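Arylesterase (Agrobacterium tumefaciens, PDB 3DCI) probably hydrolyses ester bonds as a putative arylesterase of the SGNH (GDSL-like) hydrolase family and binds a zinc ion. Local coordinates at residues 45-48 against 49-52. Sequence-based numbering, arbitrary orientation.
Sequences HPVE and HRWP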
# COMPACT_ATOMS: atom_id res chain seq x y z
N HIS A 45 23.09 5.18 21.60
CA HIS A 45 24.21 4.77 22.47
C HIS A 45 25.46 4.64 21.64
O HIS A 45 25.37 4.24 20.48
CB HIS A 45 23.98 3.39 23.10
CG HIS A 45 22.88 3.35 24.10
ND1 HIS A 45 22.78 4.26 25.13
CD2 HIS A 45 21.85 2.49 24.25
CE1 HIS A 45 21.72 3.96 25.86
NE2 HIS A 45 21.14 2.89 25.35
N PRO A 46 26.62 4.88 22.24
CA PRO A 46 27.91 4.61 21.60
C PRO A 46 27.96 3.17 21.05
O PRO A 46 27.42 2.25 21.67
CB PRO A 46 28.92 4.73 22.74
CG PRO A 46 28.26 5.53 23.78
CD PRO A 46 26.78 5.38 23.62
N VAL A 47 28.63 2.98 19.92
CA VAL A 47 28.60 1.67 19.24
C VAL A 47 29.08 0.54 20.17
O VAL A 47 28.52 -0.55 20.14
CB VAL A 47 29.41 1.69 17.91
CG1 VAL A 47 30.89 1.95 18.15
CG2 VAL A 47 29.20 0.40 17.16
N GLU A 48 30.07 0.86 21.00
CA GLU A 48 30.65 -0.05 22.00
C GLU A 48 29.62 -0.66 22.95
O GLU A 48 29.89 -1.69 23.58
CB GLU A 48 31.72 0.67 22.84
CG GLU A 48 31.21 1.89 23.63
CD GLU A 48 32.18 2.38 24.69
OE1 GLU A 48 33.20 1.69 24.97
OE2 GLU A 48 31.93 3.48 25.25
N HIS A 49 28.47 0.00 23.10
CA HIS A 49 27.43 -0.45 24.01
C HIS A 49 26.19 -1.02 23.33
O HIS A 49 25.31 -1.50 24.03
CB HIS A 49 27.02 0.70 24.96
CG HIS A 49 28.10 1.07 25.93
ND1 HIS A 49 28.52 2.37 26.13
CD2 HIS A 49 28.86 0.30 26.74
CE1 HIS A 49 29.49 2.38 27.02
NE2 HIS A 49 29.73 1.14 27.40
N ARG A 50 26.12 -1.00 22.00
CA ARG A 50 24.94 -1.51 21.28
C ARG A 50 24.97 -3.03 21.24
O ARG A 50 26.03 -3.62 21.02
CB ARG A 50 24.92 -1.01 19.85
CG ARG A 50 24.75 0.48 19.71
CD ARG A 50 24.97 0.89 18.26
NE ARG A 50 25.34 2.29 18.25
CZ ARG A 50 25.95 2.90 17.25
NH1 ARG A 50 26.26 2.24 16.13
NH2 ARG A 50 26.22 4.17 17.39
N TRP A 51 23.83 -3.69 21.44
CA TRP A 51 23.90 -5.13 21.66
C TRP A 51 24.45 -5.90 20.44
O TRP A 51 25.21 -6.82 20.62
CB TRP A 51 22.61 -5.70 22.27
CG TRP A 51 21.44 -5.93 21.38
CD1 TRP A 51 20.27 -5.21 21.36
CD2 TRP A 51 21.27 -7.00 20.43
NE1 TRP A 51 19.40 -5.75 20.45
CE2 TRP A 51 19.99 -6.84 19.86
CE3 TRP A 51 22.08 -8.05 20.00
CZ2 TRP A 51 19.50 -7.69 18.88
CZ3 TRP A 51 21.59 -8.90 19.02
CH2 TRP A 51 20.32 -8.71 18.48
N PRO A 52 24.04 -5.53 19.19
CA PRO A 52 24.62 -6.24 18.05
C PRO A 52 26.15 -6.12 17.92
O PRO A 52 26.80 -7.13 17.66
CB PRO A 52 23.89 -5.65 16.83
CG PRO A 52 22.63 -5.08 17.38
CD PRO A 52 22.99 -4.58 18.75
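The side chain of Arg50 runs back along the turn and grips the carbonyl oxygen of His45 side-on with two hydrogen bonds, NE to O at 3.0 Å and NH2 to the same O at 3.2 Å. The acceptor lies in the guanidinium plane, and the NE bond is the straighter, with an N-H...O angle of 157°. An extended chain from CG to NE carries the group that far, and one guanidinium face settles on Val47, whose CA sits 3.4 Å above the plane, over its centre. The CG2 methyl of Val47, anti to its backbone N, meets Arg50 NH1 at 3.6 Å; Val47 also packs on Lys64 of a second subunit. The backbone forms a short 3-10 turn, closed by hydrogen bonds from His49 N to Pro46 O at 2.9 Å and from Arg50 N to Val47 O at 3.1 Å, and leads to Arg50 at the N-cap of helix 51-59, which packs through Trp51 and Pro52 against the central parallel sheet of the SGNH hydrolase fold. In one of the two conformers modelled for Glu48, its side chain lies alongside His49 with CG 3.8 Å from the centroid of the imidazole, a CH-pi contact over the face that is doubtful for the other conformer. Pro46 CG reaches the ring edge 3.9 Å from His49 ND1. His49 also touches Ala212 of helix 212-229, beside His45, whose NE2 is hydrogen-bonded to Leu210 O.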